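PDB 1YQ5: minor capsid protein from Enterobacteria phage PRD1, which forms, as a homotrimer together with proteins P31 and P2, the spike complexes at the fivefold vertices of the capsid and is essential for infectivity. Local coordinates for residues T64-N70 with A99-I103. Sequence-based numbering, arbitrary orientation.
Sequences TMTVKNN and AGGTI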
ATOM      1  N   THR A  64      -5.167   4.258   3.903  1.00 12.82           N
ATOM      2  CA  THR A  64      -5.117   2.823   4.134  1.00 12.31           C
ATOM      3  C   THR A  64      -6.423   2.335   4.734  1.00 13.03           C
ATOM      4  O   THR A  64      -6.984   2.965   5.628  1.00 14.38           O
ATOM      5  CB  THR A  64      -3.986   2.419   5.114  1.00 12.19           C
ATOM      6  OG1 THR A  64      -2.710   2.645   4.505  1.00 12.11           O
ATOM      7  CG2 THR A  64      -4.108   0.936   5.489  1.00 13.52           C
HETATM    8  N   MSE A  65      -6.918   1.223   4.213  1.00 11.95           N
HETATM    9  CA  MSE A  65      -8.116   0.610   4.747  1.00 11.92           C
HETATM   10  C   MSE A  65      -7.823  -0.871   4.834  1.00 11.55           C
HETATM   11  O   MSE A  65      -7.413  -1.489   3.848  1.00 11.41           O
HETATM   12  CB  MSE A  65      -9.335   0.837   3.858  1.00 12.25           C
HETATM   13  CG  MSE A  65     -10.528   0.021   4.350  1.00 14.52           C
HETATM   14 SE   MSE A  65     -12.205   0.417   3.493  1.00 23.58          SE
HETATM   15  CE  MSE A  65     -11.644   0.048   1.652  1.00 13.73           C
ATOM     16  N   THR A  66      -8.016  -1.432   6.021  1.00 11.40           N
ATOM     17  CA  THR A  66      -7.769  -2.845   6.249  1.00 11.68           C
ATOM     18  C   THR A  66      -8.982  -3.512   6.873  1.00 13.07           C
ATOM     19  O   THR A  66      -9.825  -2.852   7.480  1.00 12.30           O
ATOM     20  CB  THR A  66      -6.580  -3.055   7.203  1.00 12.45           C
ATOM     21  OG1 THR A  66      -6.827  -2.353   8.428  1.00 10.27           O
ATOM     22  CG2 THR A  66      -5.294  -2.543   6.576  1.00 10.58           C
ATOM     23  N   VAL A  67      -9.064  -4.826   6.719  1.00 12.57           N
ATOM     24  CA  VAL A  67     -10.161  -5.577   7.298  1.00 11.91           C
ATOM     25  C   VAL A  67      -9.735  -6.975   7.699  1.00 12.41           C
ATOM     26  O   VAL A  67      -8.922  -7.612   7.027  1.00 12.24           O
ATOM     27  CB  VAL A  67     -11.362  -5.719   6.321  1.00 10.81           C
ATOM     28  CG1 VAL A  67     -10.933  -6.454   5.061  1.00 10.68           C
ATOM     29  CG2 VAL A  67     -12.493  -6.481   7.001  1.00 13.09           C
ATOM     30  N   LYS A  68     -10.280  -7.418   8.826  1.00 11.31           N
ATOM     31  CA  LYS A  68     -10.078  -8.759   9.342  1.00 12.19           C
ATOM     32  C   LYS A  68     -11.485  -9.212   9.726  1.00 12.93           C
ATOM     33  O   LYS A  68     -12.217  -8.483  10.398  1.00 12.96           O
ATOM     34  CB  LYS A  68      -9.190  -8.779  10.597  1.00 11.21           C
ATOM     35  CG  LYS A  68      -7.694  -8.579  10.370  1.00 11.85           C
ATOM     36  CD  LYS A  68      -7.127  -9.523   9.312  1.00 11.95           C
ATOM     37  CE  LYS A  68      -7.466 -10.995   9.567  1.00 12.61           C
ATOM     38  NZ  LYS A  68      -6.899 -11.553  10.833  1.00  9.12           N
ATOM     39  N   ASN A  69     -11.868 -10.392   9.257  1.00 13.36           N
ATOM     40  CA  ASN A  69     -13.161 -10.990   9.571  1.00 13.12           C
ATOM     41  C   ASN A  69     -12.813 -12.469   9.551  1.00 13.57           C
ATOM     42  O   ASN A  69     -13.136 -13.203   8.611  1.00 13.62           O
ATOM     43  CB  ASN A  69     -14.204 -10.656   8.503  1.00 12.70           C
ATOM     44  CG  ASN A  69     -15.603 -11.078   8.912  1.00 13.04           C
ATOM     45  OD1 ASN A  69     -15.900 -12.272   9.006  1.00 13.75           O
ATOM     46  ND2 ASN A  69     -16.467 -10.102   9.172  1.00 11.29           N
ATOM     47  N   ASN A  70     -12.117 -12.873  10.610  1.00 13.22           N
ATOM     48  CA  ASN A  70     -11.606 -14.222  10.786  1.00 12.97           C
ATOM     49  C   ASN A  70     -12.541 -15.391  10.537  1.00 13.95           C
ATOM     50  O   ASN A  70     -12.074 -16.497  10.274  1.00 13.47           O
ATOM     51  CB  ASN A  70     -10.977 -14.334  12.178  1.00 13.83           C
ATOM     52  CG  ASN A  70      -9.802 -13.390  12.351  1.00 16.32           C
ATOM     53  OD1 ASN A  70      -9.543 -12.550  11.486  1.00 16.43           O
ATOM     54  ND2 ASN A  70      -9.082 -13.522  13.461  1.00 14.25           N
ATOM     55  N   ALA A  99      -7.470 -13.859   6.654  1.00 10.41           N
ATOM     56  CA  ALA A  99      -8.915 -13.673   6.632  1.00 12.39           C
ATOM     57  C   ALA A  99      -9.281 -12.197   6.524  1.00 11.10           C
ATOM     58  O   ALA A  99      -9.918 -11.631   7.410  1.00 10.49           O
ATOM     59  CB  ALA A  99      -9.534 -14.282   7.889  1.00 12.22           C
ATOM     60  N   GLY A 100      -8.870 -11.578   5.424  1.00 11.58           N
ATOM     61  CA  GLY A 100      -9.165 -10.175   5.227  1.00 10.29           C
ATOM     62  C   GLY A 100      -8.397  -9.611   4.055  1.00 11.28           C
ATOM     63  O   GLY A 100      -7.964 -10.349   3.170  1.00 10.40           O
ATOM     64  N   GLY A 101      -8.220  -8.297   4.052  1.00 12.06           N
ATOM     65  CA  GLY A 101      -7.506  -7.666   2.963  1.00 12.66           C
ATOM     66  C   GLY A 101      -6.964  -6.305   3.339  1.00 11.79           C
ATOM     67  O   GLY A 101      -7.202  -5.804   4.440  1.00 11.14           O
ATOM     68  N   THR A 102      -6.253  -5.698   2.400  1.00 11.78           N
ATOM     69  CA  THR A 102      -5.640  -4.402   2.625  1.00 11.65           C
ATOM     70  C   THR A 102      -5.548  -3.591   1.342  1.00 12.35           C
ATOM     71  O   THR A 102      -5.290  -4.139   0.274  1.00 12.38           O
ATOM     72  CB  THR A 102      -4.194  -4.572   3.158  1.00 12.19           C
ATOM     73  OG1 THR A 102      -4.217  -5.231   4.433  1.00 11.69           O
ATOM     74  CG2 THR A 102      -3.505  -3.216   3.280  1.00 10.88           C
ATOM     75  N   ILE A 103      -5.775  -2.287   1.454  1.00 13.09           N
ATOM     76  CA  ILE A 103      -5.617  -1.393   0.316  1.00 12.41           C
ATOM     77  C   ILE A 103      -4.996  -0.112   0.857  1.00 14.04           C
ATOM     78  O   ILE A 103      -5.485   0.467   1.832  1.00 13.66           O
ATOM     79  CB  ILE A 103      -6.950  -1.066  -0.420  1.00 13.83           C
ATOM     80  CG1 ILE A 103      -6.624  -0.334  -1.732  1.00 15.06           C
ATOM     81  CG2 ILE A 103      -7.857  -0.197   0.444  1.00 13.86           C
ATOM     82  CD1 ILE A 103      -7.818  -0.107  -2.654  1.00 14.28           C
TER
HETATM   83  O   HOH W   1      -6.258 -14.018   9.196  1.00 14.32           O
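Lys68 folds its aliphatic chain over Ala99, just before the partner strand, its CE lying 3.3 Å from Ala99 O and 4.2 Å from Ala99 CB. All four chi angles near -60° curl the chain back, so that NZ donates to Asn70 OD1 at 2.9 Å and to a water at 3.0 Å, which in turn accepts from Ala99 N at 2.8 Å. The same ammonium forms a salt bridge with Asp87 of the second subunit.

Beneath this, strands 64-68 and 100-103 run antiparallel, with axes 4.8 Å apart and 176° between their N-to-C directions. Two hydrogen-bonded pairs fix the register: Met65 N to Ile103 O (2.9 Å) with Ile103 N to Met65 O (3.0 Å), and Val67 N to Gly101 O with Gly101 N to Val67 O, both 3.1 Å. Asn69 N to Ala99 O (3.0 Å, N-H...O angle 172°) extends the ladder past the strand ends. Gly100 CA comes within 3.1 Å of Val67 O; an ideal CB there would sit 1.8 Å from that oxygen, a clash in this conformation.

Met65, a selenomethionine, packs its CB 3.9 Å from Ile103 CG2; Met65 also touches Leu79 and Leu124, and Val67 Tyr77 and Leu124, of the opposing sheet in the jelly-roll core of this C-terminal domain. On the other face, Thr66 CG2 meets Thr102 OG1 at 3.6 Å, and that hydroxyl is hydrogen-bonded to Val89 O of the second subunit. One ladder therefore serves two environments: its apolar side faces the intersheet core, while its threonine and lysine side joins the second subunit by hydrogen bond, salt bridge and packing, with Thr66 on Phe88.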